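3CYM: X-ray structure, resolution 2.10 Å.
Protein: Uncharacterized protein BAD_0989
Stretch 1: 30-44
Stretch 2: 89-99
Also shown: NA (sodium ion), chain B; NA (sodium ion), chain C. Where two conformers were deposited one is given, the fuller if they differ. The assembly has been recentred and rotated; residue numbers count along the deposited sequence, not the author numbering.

Stretch 1 (30-44) YCSELASSHGSLAAD
Stretch 2 (89-99) RAVGDAVWILH

Each stretch leaves a helix and enters a strand, and the two pair twice. Helix 30-35 packs against the end of helix 89-91; strand 40-44 runs parallel to strand 95-98, their axes 35° apart. Together they bury 638 Å².

L41 pairs with W96 and A42 with I97, each at CA-CA 4.8 Å. Three backbone hydrogen bonds hold this register. L41 N donates to V95 O (2.7 Å), I97 N donates to L41 O (2.8 Å), and A43 N donates to I97 O (2.9 Å). L41 and I97 thus use both N and O across the pair. W96 CA also lies 3.3 Å from L41 O, a CA-H...O contact. A43 O finds no donor in strand 95-98; water 1 donates to it at 2.6 Å and accepts from H99 N at 3.1 Å, extending the link by one bridge.

L41 (phi/psi -99/108; chi1 t, chi2 p) and W96 (-88/128; chi1 m, chi2 48°) share a sheet face. L41 CD2 sits over the six-membered ring of W96, 3.8 Å from its centroid, and reaches V91 CG1 at 4.1 Å. A43 CB lies 3.9 Å from W96 CE3 and 3.8 Å from L98 CD1. A42 and I97 (chi1 m, chi2 t) occupy the other face. S40 CB meets I97 CD1 at 3.6 Å; S40 OG is hydrogen-bonded elsewhere in the structure.

At the helices, A90 points toward stretch 1. Its small methyl fits close to the backbone: A90 CB is 3.2 Å from C31 O, which accepts from A35 N at 2.9 Å. A90 O receives a CA-H...O contact from A35 CA at 3.3 Å. L34 (chi1 m, chi2 t) places CD1 4.0 Å from V91 CG2 (V91 chi1 t).

G92 leaves the helix with phi/psi 69/-132, and a type II' turn spans V91 to A94. A94 N to V91 O is weak, 3.5 Å.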

# COMPACT_ATOMS: atom_id res chain seq x y z
N TYR A 30 -26.19 -9.27 -8.25
CA TYR A 30 -25.67 -8.42 -7.18
C TYR A 30 -25.70 -6.95 -7.55
O TYR A 30 -26.04 -6.13 -6.72
CB TYR A 30 -24.25 -8.84 -6.75
CG TYR A 30 -23.81 -8.16 -5.47
CD1 TYR A 30 -24.44 -8.45 -4.26
CD2 TYR A 30 -22.76 -7.23 -5.46
CE1 TYR A 30 -24.05 -7.83 -3.08
CE2 TYR A 30 -22.37 -6.62 -4.27
CZ TYR A 30 -23.02 -6.92 -3.09
OH TYR A 30 -22.64 -6.31 -1.92
N CYS A 31 -25.38 -6.64 -8.80
CA CYS A 31 -25.49 -5.27 -9.31
C CYS A 31 -26.90 -4.69 -9.19
O CYS A 31 -27.06 -3.54 -8.80
CB CYS A 31 -25.01 -5.19 -10.76
SG CYS A 31 -23.22 -5.27 -10.92
N SER A 32 -27.91 -5.49 -9.53
CA SER A 32 -29.33 -5.14 -9.35
C SER A 32 -29.69 -4.84 -7.90
O SER A 32 -30.42 -3.88 -7.61
CB SER A 32 -30.22 -6.28 -9.85
OG SER A 32 -30.45 -6.15 -11.24
N GLU A 33 -29.19 -5.68 -6.99
CA GLU A 33 -29.40 -5.50 -5.56
C GLU A 33 -28.71 -4.25 -5.03
O GLU A 33 -29.22 -3.57 -4.14
CB GLU A 33 -28.92 -6.74 -4.80
CG GLU A 33 -29.73 -7.98 -5.10
CD GLU A 33 -31.14 -7.89 -4.56
OE1 GLU A 33 -32.10 -7.92 -5.37
OE2 GLU A 33 -31.29 -7.77 -3.33
N LEU A 34 -27.54 -3.93 -5.60
CA LEU A 34 -26.82 -2.70 -5.27
C LEU A 34 -27.54 -1.47 -5.79
O LEU A 34 -27.46 -0.41 -5.18
CB LEU A 34 -25.41 -2.72 -5.86
CG LEU A 34 -24.36 -3.63 -5.21
CD1 LEU A 34 -23.05 -3.42 -5.91
CD2 LEU A 34 -24.22 -3.40 -3.71
N ALA A 35 -28.24 -1.63 -6.91
CA ALA A 35 -28.99 -0.55 -7.54
C ALA A 35 -30.26 -0.28 -6.76
O ALA A 35 -30.75 0.86 -6.72
CB ALA A 35 -29.31 -0.91 -8.99
N SER A 36 -30.76 -1.34 -6.12
CA SER A 36 -31.97 -1.31 -5.30
C SER A 36 -31.70 -0.88 -3.86
O SER A 36 -32.64 -0.73 -3.07
CB SER A 36 -32.63 -2.69 -5.34
OG SER A 36 -33.84 -2.71 -4.60
N SER A 37 -30.43 -0.69 -3.51
CA SER A 37 -30.05 -0.38 -2.13
C SER A 37 -29.82 1.10 -1.87
O SER A 37 -29.76 1.90 -2.80
CB SER A 37 -28.82 -1.20 -1.74
OG SER A 37 -29.15 -2.58 -1.71
N HIS A 38 -29.70 1.46 -0.59
CA HIS A 38 -29.52 2.86 -0.16
C HIS A 38 -28.29 3.04 0.72
O HIS A 38 -27.74 2.06 1.26
CB HIS A 38 -30.76 3.36 0.60
CG HIS A 38 -31.99 3.44 -0.24
ND1 HIS A 38 -32.49 4.64 -0.72
CD2 HIS A 38 -32.84 2.48 -0.68
CE1 HIS A 38 -33.59 4.40 -1.42
NE2 HIS A 38 -33.82 3.10 -1.42
N GLY A 39 -27.85 4.29 0.86
CA GLY A 39 -26.70 4.61 1.69
C GLY A 39 -25.37 4.18 1.09
O GLY A 39 -25.28 3.84 -0.10
N SER A 40 -24.34 4.17 1.93
CA SER A 40 -22.95 4.02 1.50
C SER A 40 -22.54 2.60 1.13
O SER A 40 -23.13 1.62 1.58
CB SER A 40 -22.02 4.52 2.60
OG SER A 40 -22.27 5.87 2.94
N LEU A 41 -21.50 2.51 0.30
CA LEU A 41 -20.93 1.24 -0.12
C LEU A 41 -19.69 0.92 0.71
O LEU A 41 -18.65 1.57 0.57
CB LEU A 41 -20.57 1.29 -1.61
CG LEU A 41 -20.06 -0.00 -2.26
CD1 LEU A 41 -21.18 -1.01 -2.49
CD2 LEU A 41 -19.35 0.29 -3.55
N ALA A 42 -19.82 -0.07 1.59
CA ALA A 42 -18.66 -0.64 2.28
C ALA A 42 -17.83 -1.41 1.26
O ALA A 42 -18.37 -2.25 0.55
CB ALA A 42 -19.13 -1.57 3.39
N ALA A 43 -16.53 -1.12 1.18
CA ALA A 43 -15.65 -1.75 0.18
C ALA A 43 -14.33 -2.26 0.76
O ALA A 43 -13.85 -1.75 1.77
CB ALA A 43 -15.39 -0.80 -0.97
N ASP A 44 -13.76 -3.27 0.10
CA ASP A 44 -12.42 -3.78 0.40
C ASP A 44 -11.91 -4.66 -0.74
O ASP A 44 -12.66 -4.97 -1.67
CB ASP A 44 -12.42 -4.59 1.71
CG ASP A 44 -11.09 -4.57 2.41
OD1 ASP A 44 -10.18 -3.86 1.95
OD2 ASP A 44 -10.93 -5.28 3.42
N ARG A 89 -22.80 2.00 -12.54
CA ARG A 89 -24.14 2.49 -12.80
C ARG A 89 -25.09 2.09 -11.68
O ARG A 89 -25.97 2.86 -11.29
CB ARG A 89 -24.64 1.99 -14.17
CG ARG A 89 -23.81 2.56 -15.34
CD ARG A 89 -24.42 2.31 -16.71
NE ARG A 89 -24.63 0.90 -16.99
CZ ARG A 89 -25.82 0.31 -17.07
NH1 ARG A 89 -26.93 1.03 -16.89
NH2 ARG A 89 -25.90 -0.99 -17.32
N ALA A 90 -24.87 0.89 -11.15
CA ALA A 90 -25.64 0.38 -10.01
C ALA A 90 -25.40 1.19 -8.73
O ALA A 90 -26.32 1.41 -7.94
CB ALA A 90 -25.31 -1.07 -9.79
N VAL A 91 -24.16 1.63 -8.52
CA VAL A 91 -23.74 2.30 -7.28
C VAL A 91 -23.90 3.82 -7.39
O VAL A 91 -24.30 4.51 -6.42
CB VAL A 91 -22.27 1.88 -6.92
CG1 VAL A 91 -21.66 2.78 -5.85
CG2 VAL A 91 -22.22 0.42 -6.48
N GLY A 92 -23.60 4.36 -8.57
CA GLY A 92 -23.73 5.78 -8.82
C GLY A 92 -22.71 6.60 -8.06
O GLY A 92 -21.52 6.28 -8.06
N ASP A 93 -23.18 7.66 -7.40
CA ASP A 93 -22.31 8.61 -6.72
C ASP A 93 -22.30 8.35 -5.21
O ASP A 93 -22.03 9.26 -4.43
CB ASP A 93 -22.75 10.05 -7.03
CG ASP A 93 -24.07 10.43 -6.36
OD1 ASP A 93 -24.23 11.62 -6.01
OD2 ASP A 93 -24.94 9.55 -6.18
N ALA A 94 -22.59 7.11 -4.83
CA ALA A 94 -22.59 6.67 -3.44
C ALA A 94 -21.20 6.75 -2.82
O ALA A 94 -20.18 6.66 -3.51
CB ALA A 94 -23.14 5.24 -3.32
N VAL A 95 -21.17 6.92 -1.51
CA VAL A 95 -19.94 7.05 -0.75
C VAL A 95 -19.31 5.66 -0.59
O VAL A 95 -19.95 4.73 -0.12
CB VAL A 95 -20.20 7.71 0.63
CG1 VAL A 95 -18.93 7.74 1.49
CG2 VAL A 95 -20.75 9.12 0.46
N TRP A 96 -18.07 5.53 -1.00
CA TRP A 96 -17.33 4.30 -0.75
C TRP A 96 -16.64 4.43 0.61
O TRP A 96 -15.97 5.43 0.89
CB TRP A 96 -16.30 4.08 -1.85
CG TRP A 96 -16.88 3.74 -3.20
CD1 TRP A 96 -17.90 4.38 -3.84
CD2 TRP A 96 -16.46 2.68 -4.07
NE1 TRP A 96 -18.14 3.79 -5.06
CE2 TRP A 96 -17.27 2.75 -5.23
CE3 TRP A 96 -15.47 1.69 -4.00
CZ2 TRP A 96 -17.12 1.85 -6.30
CZ3 TRP A 96 -15.32 0.81 -5.06
CH2 TRP A 96 -16.15 0.90 -6.19
N ILE A 97 -16.83 3.44 1.47
CA ILE A 97 -16.11 3.36 2.74
C ILE A 97 -14.96 2.37 2.60
O ILE A 97 -15.17 1.18 2.29
CB ILE A 97 -17.01 2.95 3.92
CG1 ILE A 97 -18.31 3.73 3.94
CG2 ILE A 97 -16.28 3.17 5.24
CD1 ILE A 97 -19.40 2.96 4.59
N LEU A 98 -13.76 2.88 2.81
CA LEU A 98 -12.54 2.10 2.71
C LEU A 98 -11.70 2.40 3.95
O LEU A 98 -11.73 3.51 4.47
CB LEU A 98 -11.76 2.48 1.45
CG LEU A 98 -12.09 1.83 0.09
CD1 LEU A 98 -13.33 2.40 -0.55
CD2 LEU A 98 -10.92 1.98 -0.87
N HIS A 99 -10.98 1.39 4.43
CA HIS A 99 -10.02 1.59 5.52
C HIS A 99 -8.65 1.62 4.88
O HIS A 99 -8.21 0.60 4.33
CB HIS A 99 -10.11 0.44 6.54
CG HIS A 99 -9.36 0.70 7.80
ND1 HIS A 99 -9.89 1.42 8.85
CD2 HIS A 99 -8.10 0.36 8.18
CE1 HIS A 99 -9.00 1.50 9.83
NE2 HIS A 99 -7.90 0.87 9.44
NA NA B . -8.78 -6.70 4.09
NA NA C . -7.50 -3.38 2.40
O HOH W 1 -11.81 -1.33 3.32
O HOH W 2 -9.29 -1.55 2.78
O HOH W 3 -6.37 -1.29 2.83
O HOH W 4 -6.86 -8.16 4.67
O HOH W 5 -8.24 -4.43 4.48
O HOH W 6 -7.36 -6.08 2.30